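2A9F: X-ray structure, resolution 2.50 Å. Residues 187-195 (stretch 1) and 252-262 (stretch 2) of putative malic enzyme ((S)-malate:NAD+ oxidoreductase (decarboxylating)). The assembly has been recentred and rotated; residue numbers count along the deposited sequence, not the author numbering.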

# COMPACT_ATOMS: atom_id res chain seq x y z
N ASP A 187 11.90 -19.46 37.42
CA ASP A 187 11.70 -20.90 37.62
C ASP A 187 11.32 -21.16 39.06
O ASP A 187 11.21 -22.31 39.47
CB ASP A 187 12.99 -21.67 37.32
CG ASP A 187 13.61 -21.29 35.99
OD1 ASP A 187 13.23 -21.90 34.96
OD2 ASP A 187 14.48 -20.39 35.98
N GLU A 188 11.14 -20.09 39.83
CA GLU A 188 10.77 -20.21 41.23
C GLU A 188 9.42 -19.54 41.38
O GLU A 188 8.79 -19.58 42.44
CB GLU A 188 11.78 -19.49 42.12
CG GLU A 188 13.24 -19.89 41.95
CD GLU A 188 14.18 -19.02 42.78
OE1 GLU A 188 14.06 -19.02 44.03
OE2 GLU A 188 15.04 -18.32 42.19
N VAL A 189 8.96 -18.90 40.31
CA VAL A 189 7.69 -18.20 40.38
C VAL A 189 6.45 -19.02 40.05
O VAL A 189 6.46 -19.86 39.15
CB VAL A 189 7.70 -16.94 39.48
CG1 VAL A 189 8.56 -15.84 40.11
CG2 VAL A 189 8.24 -17.30 38.10
N SER A 190 5.40 -18.77 40.81
CA SER A 190 4.11 -19.42 40.62
C SER A 190 3.29 -18.37 39.89
O SER A 190 2.85 -17.37 40.47
CB SER A 190 3.47 -19.75 41.97
OG SER A 190 3.26 -18.57 42.71
N ILE A 191 3.08 -18.60 38.59
CA ILE A 191 2.37 -17.69 37.70
C ILE A 191 0.97 -18.16 37.32
O ILE A 191 0.80 -19.23 36.72
CB ILE A 191 3.21 -17.49 36.41
CG1 ILE A 191 4.63 -17.04 36.78
CG2 ILE A 191 2.54 -16.51 35.50
CD1 ILE A 191 5.56 -16.90 35.59
N VAL A 192 -0.04 -17.35 37.65
CA VAL A 192 -1.44 -17.65 37.33
C VAL A 192 -1.94 -16.80 36.16
O VAL A 192 -1.97 -15.58 36.26
CB VAL A 192 -2.37 -17.36 38.53
CG1 VAL A 192 -3.82 -17.44 38.08
CG2 VAL A 192 -2.11 -18.34 39.66
N VAL A 193 -2.34 -17.43 35.06
CA VAL A 193 -2.85 -16.71 33.89
C VAL A 193 -4.37 -16.87 33.71
O VAL A 193 -4.88 -17.97 33.52
CB VAL A 193 -2.17 -17.18 32.58
CG1 VAL A 193 -2.85 -16.54 31.37
CG2 VAL A 193 -0.69 -16.81 32.60
N ASN A 194 -5.11 -15.77 33.76
CA ASN A 194 -6.55 -15.83 33.59
C ASN A 194 -6.92 -15.60 32.13
O ASN A 194 -6.86 -14.49 31.64
CB ASN A 194 -7.25 -14.79 34.47
CG ASN A 194 -8.69 -15.14 34.75
OD1 ASN A 194 -9.58 -14.29 34.62
ND2 ASN A 194 -8.95 -16.38 35.14
N GLY A 195 -7.29 -16.67 31.45
CA GLY A 195 -7.67 -16.56 30.05
C GLY A 195 -7.45 -17.86 29.30
O GLY A 195 -6.32 -18.22 28.99
N LEU A 252 -10.75 -22.87 41.91
CA LEU A 252 -11.15 -21.67 41.18
C LEU A 252 -10.10 -20.56 41.22
O LEU A 252 -9.14 -20.63 41.98
CB LEU A 252 -12.45 -21.12 41.78
CG LEU A 252 -13.26 -20.30 40.78
CD1 LEU A 252 -13.94 -21.26 39.83
CD2 LEU A 252 -14.29 -19.43 41.50
N GLU A 253 -10.30 -19.54 40.39
CA GLU A 253 -9.40 -18.40 40.33
C GLU A 253 -8.97 -18.00 41.75
O GLU A 253 -7.78 -17.93 42.06
CB GLU A 253 -10.10 -17.22 39.64
CG GLU A 253 -9.36 -15.89 39.69
CD GLU A 253 -8.05 -15.92 38.93
OE1 GLU A 253 -8.07 -16.03 37.69
OE2 GLU A 253 -6.99 -15.82 39.58
N ASP A 254 -9.96 -17.76 42.60
CA ASP A 254 -9.71 -17.40 43.99
C ASP A 254 -8.73 -18.40 44.59
O ASP A 254 -7.73 -18.04 45.21
CB ASP A 254 -11.02 -17.44 44.79
CG ASP A 254 -10.85 -17.04 46.24
OD1 ASP A 254 -9.70 -16.99 46.72
OD2 ASP A 254 -11.87 -16.77 46.91
N ALA A 255 -9.02 -19.68 44.38
CA ALA A 255 -8.18 -20.74 44.91
C ALA A 255 -6.87 -20.88 44.13
O ALA A 255 -6.18 -21.90 44.22
CB ALA A 255 -8.96 -22.06 44.91
N LEU A 256 -6.51 -19.84 43.38
CA LEU A 256 -5.26 -19.89 42.62
C LEU A 256 -4.24 -18.87 43.07
O LEU A 256 -3.03 -19.10 42.96
CB LEU A 256 -5.52 -19.74 41.12
CG LEU A 256 -5.78 -21.08 40.45
CD1 LEU A 256 -5.80 -20.88 38.96
CD2 LEU A 256 -4.69 -22.06 40.82
N GLU A 257 -4.73 -17.74 43.56
CA GLU A 257 -3.86 -16.69 44.06
C GLU A 257 -3.05 -17.26 45.22
O GLU A 257 -1.96 -16.76 45.52
CB GLU A 257 -4.68 -15.51 44.59
CG GLU A 257 -5.85 -15.09 43.73
CD GLU A 257 -5.44 -14.70 42.33
OE1 GLU A 257 -6.08 -13.80 41.76
OE2 GLU A 257 -4.49 -15.31 41.79
N GLY A 258 -3.60 -18.29 45.86
CA GLY A 258 -2.95 -18.94 46.99
C GLY A 258 -1.47 -19.11 46.76
O GLY A 258 -1.04 -20.03 46.07
N ALA A 259 -0.69 -18.21 47.36
CA ALA A 259 0.77 -18.19 47.25
C ALA A 259 1.28 -18.12 45.81
O ALA A 259 2.20 -18.85 45.42
CB ALA A 259 1.38 -19.40 47.98
N ASP A 260 0.69 -17.23 45.02
CA ASP A 260 1.10 -17.04 43.64
C ASP A 260 1.92 -15.77 43.63
O ASP A 260 1.56 -14.79 44.29
CB ASP A 260 -0.12 -16.88 42.74
N ILE A 261 3.03 -15.77 42.89
CA ILE A 261 3.90 -14.60 42.84
C ILE A 261 3.39 -13.47 41.92
O ILE A 261 3.93 -12.37 41.94
CB ILE A 261 5.33 -15.03 42.46
CG1 ILE A 261 5.71 -16.26 43.30
CG2 ILE A 261 6.32 -13.91 42.76
CD1 ILE A 261 7.09 -16.79 43.05
N PHE A 262 2.36 -13.76 41.13
CA PHE A 262 1.71 -12.78 40.25
C PHE A 262 0.77 -13.35 39.19
O PHE A 262 0.93 -14.48 38.74
CB PHE A 262 2.73 -11.85 39.58
CG PHE A 262 3.69 -12.53 38.67
CD1 PHE A 262 3.27 -13.04 37.45
CD2 PHE A 262 5.04 -12.61 39.00
CE1 PHE A 262 4.19 -13.61 36.57
CE2 PHE A 262 5.96 -13.18 38.14
CZ PHE A 262 5.53 -13.68 36.91

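The apolar centre of the contact is built from Val 189, Ile 191 and Val 192 on the first stretch and Leu 256, Ile 261 and Phe 262 on the second. Val 192, whose CA-to-CB bond points toward the second stretch, has the largest area covered by it. Its CG2 lies 4.0 Å from CB of Leu 256 and 3.9 Å from CB of Asp 260, so the methyl group touches both the short helical segment and the chain that follows it. The same CG2 is 3.5 Å from the backbone O of Leu 256, which brings the valine against main chain as well as side chain.

Phe 262 is covered almost as extensively. With chi1 at 63° (p), its ring reaches back over the first stretch, where CE1 comes within 3.5 Å of CG1 of Ile 191 and CE2 lies 4.2 Å from CG1 of Val 189. Both aliphatic groups meet the ring obliquely. Ile 261 extends the apolar surface beside it: its CA-to-CB bond points toward the first stretch, and its m,t side chain carries CD1 to 3.4 Å from CG1 of Val 189. That terminal methyl also sits tightly against the backbone, 3.3 Å from O of Glu 188 and an unusually short 3.1 Å from CA of Val 189. For the apolar side-chain pairs, the main gain is the removal of hydrocarbon from water.

Around this centre two main-chain hydrogen bonds join the backbones: Ile 261 N donates to Ser 190 O at 2.9 Å, with a bent angle of 138°, and Val 192 N donates to Phe 262 O at 3.2 Å, with a nearly straight angle of 165°. Between them Ile 191 and Phe 262 lie alongside each other, CA atoms 5.6 Å apart, in one loose, parallel pairing. Such bonds satisfy backbone polar groups that would otherwise be left without a partner beside the hydrocarbon.

Ser 190 adds a side-chain link to the turn before Ile 261. Its OG lies 2.8 Å from Ile 261 N, whose single hydrogen is divided between O and OG of Ser 190, and donates a hydrogen bond to Ala 259 O at 2.9 Å. The position of OG is less certain than these distances suggest, because it is modelled too close to CA of Asp 260. The turn itself is held by a hydrogen bond from Asp 260 N to Glu 257 O at 2.7 Å; the carboxylate of Asp 260 is not modelled.

At the polar edge, the CA-to-CB bond of Asn 194 points toward the second stretch and Glu 253 curls its end nearer to it. Asn 194 ND2 and Glu 253 OE1 are 2.7 Å apart, but the angle is too poor for a hydrogen bond, so proximity alone describes the pair. Within its own stretch, the backbone O of Glu 253 accepts a hydrogen bond from Leu 256 N at 2.6 Å.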